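Local atomic coordinates of probable protein phosphatase 2C 50 (Oryza sativa subsp. japonica, PDB entry 5ZCG), a protein that probably removes phosphate from phosphoserine and phosphothreonine residues of other proteins, as a magnesium-dependent serine/threonine phosphatase of the PP2C family. Residues A[52-57]-A[148-153]; A[155-160]-A[230-235]. The protein carries 5 engineered substitutions. All coordinates share one frame; numbering follows the deposited sequence.

Contacts 1 and 2 illustrate how one antiparallel sheet is built strand by strand. Strands 143-151 and 155-161 are consecutive and lie side by side, so four strands stand in the order 53-63, 143-151, 155-161, 231-236, the first and last of these coming from distant parts of the chain; strand 18-28 continues the sheet beyond 53-63. Between the contacts, L150 N probably donates a hydrogen bond to V157 O, and V148 N to A159 O. Contact 1 is the more buried, with leucines and A54 on one face, F57 and V151 on the other, and a water bridge between P53 and S153 beyond the last pair. Contact 2, only partly buried, is valine-rich but ends in a polar group around E231.

Contact 1 of 2, residues A[52-57]-A[148-153]; sequences LPAHLF and VALVCS
With CG of F57 beside its own backbone N (chi1 -56°), the phenyl ring leans diagonally toward V151, and with CG of L56 anti to its N (chi1 -164°), CD1 turns toward L150; as neighbours in a strand, the two residues occupy opposite faces of an antiparallel sheet in the PP2C β-sandwich. The axes of strands 53-57 and 148-151 run at 160° to one another. Straight backbone bonds fasten them in two reciprocal pairs: H55 with V151, where V151 N reaches H55 O at 2.8 Å, and F57 with A149, where F57 N lies 2.9 Å from A149 O. Between these, L56 and L150 form the non-hydrogen-bonded pair. On the face of F57 and V151, CG2 of V151 meets the ring edge close to its plane, 3.8 Å from CD2. W4 of strand 3-9, in the other sheet, meets the same ring edge-to-face, so this side belongs to the sandwich interior. On the reverse face, L56 CD1 comes to 4.1 Å from L150 CB, while A54 CB sits 3.9 Å from L150 CG; helix 67-91 covers both leucines. Past the bridges, L52 lays CD2 against C152 SG at 3.7 Å, and a water bridges the gap, donating to P53 O at 2.6 Å while also hydrogen-bonded to S153 OG.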
loop_
_atom_site.group_PDB
_atom_site.type_symbol
_atom_site.label_atom_id
_atom_site.label_comp_id
_atom_site.label_asym_id
_atom_site.label_seq_id
_atom_site.Cartn_x
_atom_site.Cartn_y
_atom_site.Cartn_z
ATOM N N LEU A 52 -22.963 19.152 -13.429
ATOM C CA LEU A 52 -23.385 17.778 -13.166
ATOM C C LEU A 52 -22.802 17.340 -11.827
ATOM O O LEU A 52 -21.568 17.178 -11.718
ATOM C CB LEU A 52 -22.932 16.866 -14.302
ATOM C CG LEU A 52 -23.292 15.385 -14.243
ATOM C CD1 LEU A 52 -24.797 15.196 -14.319
ATOM C CD2 LEU A 52 -22.590 14.650 -15.373
ATOM N N PRO A 53 -23.622 17.132 -10.799
ATOM C CA PRO A 53 -23.092 16.683 -9.506
ATOM C C PRO A 53 -22.561 15.254 -9.569
ATOM O O PRO A 53 -23.073 14.408 -10.309
ATOM C CB PRO A 53 -24.304 16.782 -8.568
ATOM C CG PRO A 53 -25.321 17.599 -9.309
ATOM C CD PRO A 53 -25.078 17.332 -10.757
ATOM N N ALA A 54 -21.511 14.996 -8.788
ATOM C CA ALA A 54 -20.923 13.665 -8.716
ATOM C C ALA A 54 -20.567 13.326 -7.275
ATOM O O ALA A 54 -20.257 14.209 -6.470
ATOM C CB ALA A 54 -19.668 13.544 -9.591
ATOM N N HIS A 55 -20.591 12.028 -6.970
ATOM C CA HIS A 55 -20.244 11.489 -5.664
ATOM C C HIS A 55 -19.005 10.619 -5.793
ATOM O O HIS A 55 -18.755 10.022 -6.842
ATOM C CB HIS A 55 -21.393 10.663 -5.084
ATOM C CG HIS A 55 -22.732 11.033 -5.631
ATOM N ND1 HIS A 55 -23.328 12.249 -5.379
ATOM C CD2 HIS A 55 -23.587 10.351 -6.429
ATOM C CE1 HIS A 55 -24.494 12.302 -5.995
ATOM N NE2 HIS A 55 -24.676 11.162 -6.638
ATOM N N LEU A 56 -18.225 10.533 -4.724
ATOM C CA LEU A 56 -16.995 9.753 -4.754
ATOM C C LEU A 56 -17.063 8.629 -3.729
ATOM O O LEU A 56 -17.444 8.856 -2.577
ATOM C CB LEU A 56 -15.769 10.636 -4.502
ATOM C CG LEU A 56 -14.448 9.968 -4.906
ATOM C CD1 LEU A 56 -14.348 9.841 -6.415
ATOM C CD2 LEU A 56 -13.259 10.725 -4.368
ATOM N N PHE A 57 -16.718 7.417 -4.156
ATOM C CA PHE A 57 -16.581 6.274 -3.264
ATOM C C PHE A 57 -15.165 5.740 -3.376
ATOM O O PHE A 57 -14.582 5.726 -4.461
ATOM C CB PHE A 57 -17.599 5.173 -3.593
ATOM C CG PHE A 57 -19.019 5.652 -3.566
ATOM C CD1 PHE A 57 -19.732 5.673 -2.380
ATOM C CD2 PHE A 57 -19.635 6.099 -4.724
ATOM C CE1 PHE A 57 -21.039 6.122 -2.349
ATOM C CE2 PHE A 57 -20.941 6.546 -4.700
ATOM C CZ PHE A 57 -21.645 6.561 -3.514
ATOM N N VAL A 148 -11.033 4.114 -6.415
ATOM C CA VAL A 148 -12.061 5.133 -6.273
ATOM C C VAL A 148 -12.976 5.095 -7.487
ATOM O O VAL A 148 -12.563 4.773 -8.606
ATOM C CB VAL A 148 -11.468 6.551 -6.066
ATOM C CG1 VAL A 148 -10.335 6.523 -5.032
ATOM C CG2 VAL A 148 -10.999 7.152 -7.378
ATOM N N ALA A 149 -14.238 5.414 -7.235
ATOM C CA ALA A 149 -15.279 5.475 -8.247
ATOM C C ALA A 149 -15.998 6.805 -8.099
ATOM O O ALA A 149 -16.601 7.085 -7.056
ATOM C CB ALA A 149 -16.259 4.309 -8.106
ATOM N N LEU A 150 -15.896 7.632 -9.127
ATOM C CA LEU A 150 -16.733 8.805 -9.277
ATOM C C LEU A 150 -18.027 8.367 -9.942
ATOM O O LEU A 150 -18.005 7.728 -10.997
ATOM C CB LEU A 150 -16.010 9.864 -10.111
ATOM C CG LEU A 150 -16.744 11.147 -10.495
ATOM C CD1 LEU A 150 -15.734 12.281 -10.587
ATOM C CD2 LEU A 150 -17.486 10.977 -11.810
ATOM N N VAL A 151 -19.150 8.681 -9.314
ATOM C CA VAL A 151 -20.461 8.286 -9.799
ATOM C C VAL A 151 -21.251 9.552 -10.088
ATOM O O VAL A 151 -21.346 10.441 -9.235
ATOM C CB VAL A 151 -21.205 7.399 -8.784
ATOM C CG1 VAL A 151 -22.586 7.059 -9.305
ATOM C CG2 VAL A 151 -20.392 6.135 -8.475
ATOM N N CYS A 152 -21.797 9.640 -11.292
ATOM C CA CYS A 152 -22.776 10.659 -11.634
ATOM C C CYS A 152 -23.931 9.968 -12.341
ATOM O O CYS A 152 -23.956 8.739 -12.466
ATOM C CB CYS A 152 -22.154 11.776 -12.488
ATOM S SG CYS A 152 -21.654 11.284 -14.148
ATOM N N SER A 153 -24.903 10.757 -12.794
ATOM C CA SER A 153 -26.120 10.166 -13.340
ATOM C C SER A 153 -25.833 9.340 -14.587
ATOM O O SER A 153 -26.468 8.305 -14.814
ATOM C CB SER A 153 -27.137 11.264 -13.653
ATOM O OG SER A 153 -27.246 12.150 -12.558
HETATM O O HOH W 1 -25.193 13.286 -11.393
#

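Contact 2 of 2, residues A[155-160]-A[230-235]; sequences HVVVAN and PEVMVV
Strands 155-160 and 231-235 run antiparallel at 169°, joined by six backbone hydrogen bonds in three reciprocal pairs: V156 with V235, V158 with M233, and N160 with E231. All are close to 2.9 Å, as between V158 N and M233 O, and this regular pairing adds strand 231-236 to the edge of strand 155-161 in the PP2C sandwich. At the non-hydrogen-bonded positions V157 and V234, A159 and V232 turn to one face. The V157 and V232 side chains cross obliquely, CG1 to CG1 at 4.0 Å, and V157 CG1, anti to its own N, lies 4.1 Å from CG2 of V234. Nearer the end, A159 CB touches P230 CB at 4.1 Å. Helix 99-118 packs over this apolar strip, with F107 against V157 and A159 and W103 against V234. V156, V158 and V235 lie on the other face, together with M233, N160 and E231, and V158 meets I166 of strand 165-170 in the opposing sheet. V235 is crowded: its CG1 stands between the backbone N and the carbonyl carbon (chi1 47°), which places it 3.0 Å from V156 O, a tight contact, and 3.7 Å from V156 CB. That same oxygen receives V235 N nearly along its C=O axis. At the polar end a water weakly links N160 ND2 to E231 OE1, whereas E231 OE2 makes a salt bridge with R185 and a hydrogen bond with H181. With such partners the carboxylate is probably ionised, so a largely apolar strand pair finishes in a charge tied to H181 and R185.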
loop_
_atom_site.group_PDB
_atom_site.type_symbol
_atom_site.label_atom_id
_atom_site.label_comp_id
_atom_site.label_asym_id
_atom_site.label_seq_id
_atom_site.Cartn_x
_atom_site.Cartn_y
_atom_site.Cartn_z
ATOM N N HIS A 155 -22.443 8.447 -15.887
ATOM C CA HIS A 155 -21.166 7.756 -16.019
ATOM C C HIS A 155 -20.633 7.338 -14.656
ATOM O O HIS A 155 -20.935 7.954 -13.632
ATOM C CB HIS A 155 -20.109 8.641 -16.713
ATOM C CG HIS A 155 -20.415 8.939 -18.149
ATOM N ND1 HIS A 155 -21.351 9.876 -18.533
ATOM C CD2 HIS A 155 -19.915 8.415 -19.292
ATOM C CE1 HIS A 155 -21.413 9.918 -19.852
ATOM N NE2 HIS A 155 -20.552 9.040 -20.337
ATOM N N VAL A 156 -19.834 6.274 -14.665
ATOM C CA VAL A 156 -18.964 5.907 -13.556
ATOM C C VAL A 156 -17.523 5.985 -14.047
ATOM O O VAL A 156 -17.192 5.427 -15.099
ATOM C CB VAL A 156 -19.290 4.498 -13.027
ATOM C CG1 VAL A 156 -18.297 4.096 -11.953
ATOM C CG2 VAL A 156 -20.725 4.441 -12.515
ATOM N N VAL A 157 -16.668 6.681 -13.302
ATOM C CA VAL A 157 -15.248 6.785 -13.630
ATOM C C VAL A 157 -14.439 6.161 -12.503
ATOM O O VAL A 157 -14.537 6.583 -11.347
ATOM C CB VAL A 157 -14.816 8.239 -13.870
ATOM C CG1 VAL A 157 -13.399 8.276 -14.426
ATOM C CG2 VAL A 157 -15.782 8.916 -14.817
ATOM N N VAL A 158 -13.621 5.174 -12.838
ATOM C CA VAL A 158 -12.885 4.402 -11.850
ATOM C C VAL A 158 -11.403 4.685 -12.014
ATOM O O VAL A 158 -10.877 4.651 -13.132
ATOM C CB VAL A 158 -13.178 2.899 -11.981
ATOM C CG1 VAL A 158 -12.126 2.104 -11.235
ATOM C CG2 VAL A 158 -14.578 2.594 -11.465
ATOM N N ALA A 159 -10.733 4.967 -10.901
ATOM C CA ALA A 159 -9.280 5.053 -10.862
ATOM C C ALA A 159 -8.774 4.055 -9.833
ATOM O O ALA A 159 -9.173 4.107 -8.664
ATOM C CB ALA A 159 -8.815 6.466 -10.516
ATOM N N ASN A 160 -7.897 3.154 -10.262
ATOM C CA ASN A 160 -7.391 2.104 -9.390
ATOM C C ASN A 160 -5.875 2.157 -9.311
ATOM O O ASN A 160 -5.195 2.271 -10.336
ATOM C CB ASN A 160 -7.823 0.724 -9.872
ATOM C CG ASN A 160 -7.187 -0.386 -9.064
ATOM O OD1 ASN A 160 -7.484 -0.551 -7.882
ATOM N ND2 ASN A 160 -6.290 -1.141 -9.690
ATOM N N PRO A 230 -2.505 5.695 -11.280
ATOM C CA PRO A 230 -3.716 4.881 -11.377
ATOM C C PRO A 230 -4.025 4.503 -12.820
ATOM O O PRO A 230 -3.591 5.151 -13.776
ATOM C CB PRO A 230 -4.800 5.813 -10.823
ATOM C CG PRO A 230 -4.331 7.185 -11.215
ATOM C CD PRO A 230 -2.807 7.137 -11.225
ATOM N N GLU A 231 -4.750 3.399 -12.958
ATOM C CA GLU A 231 -5.371 3.023 -14.217
ATOM C C GLU A 231 -6.827 3.467 -14.170
ATOM O O GLU A 231 -7.527 3.217 -13.179
ATOM C CB GLU A 231 -5.265 1.518 -14.469
ATOM C CG GLU A 231 -4.069 1.131 -15.327
ATOM C CD GLU A 231 -3.856 -0.373 -15.404
ATOM O OE1 GLU A 231 -4.764 -1.085 -15.884
ATOM O OE2 GLU A 231 -2.775 -0.841 -14.982
ATOM N N VAL A 232 -7.266 4.148 -15.223
ATOM C CA VAL A 232 -8.556 4.826 -15.251
ATOM C C VAL A 232 -9.462 4.170 -16.286
ATOM O O VAL A 232 -9.022 3.813 -17.385
ATOM C CB VAL A 232 -8.369 6.328 -15.541
ATOM C CG1 VAL A 232 -9.704 7.076 -15.494
ATOM C CG2 VAL A 232 -7.371 6.930 -14.552
ATOM N N MET A 233 -10.733 4.018 -15.929
ATOM C CA MET A 233 -11.755 3.496 -16.823
ATOM C C MET A 233 -12.975 4.404 -16.763
ATOM O O MET A 233 -13.419 4.779 -15.674
ATOM C CB MET A 233 -12.135 2.059 -16.448
ATOM C CG MET A 233 -12.593 1.204 -17.620
ATOM S SD MET A 233 -12.777 -0.538 -17.171
ATOM C CE MET A 233 -11.101 -0.959 -16.705
ATOM N N VAL A 234 -13.491 4.788 -17.929
ATOM C CA VAL A 234 -14.708 5.589 -18.043
ATOM C C VAL A 234 -15.811 4.692 -18.588
ATOM O O VAL A 234 -15.687 4.155 -19.696
ATOM C CB VAL A 234 -14.502 6.816 -18.946
ATOM C CG1 VAL A 234 -15.765 7.666 -18.973
ATOM C CG2 VAL A 234 -13.311 7.632 -18.477
ATOM N N VAL A 235 -16.877 4.505 -17.817
ATOM C CA VAL A 235 -17.932 3.580 -18.223
ATOM C C VAL A 235 -19.279 4.293 -18.178
ATOM O O VAL A 235 -19.759 4.678 -17.100
ATOM C CB VAL A 235 -17.917 2.293 -17.369
ATOM C CG1 VAL A 235 -17.809 2.600 -15.891
ATOM C CG2 VAL A 235 -19.148 1.443 -17.645
HETATM O O HOH W 2 -6.518 -1.115 -13.046
#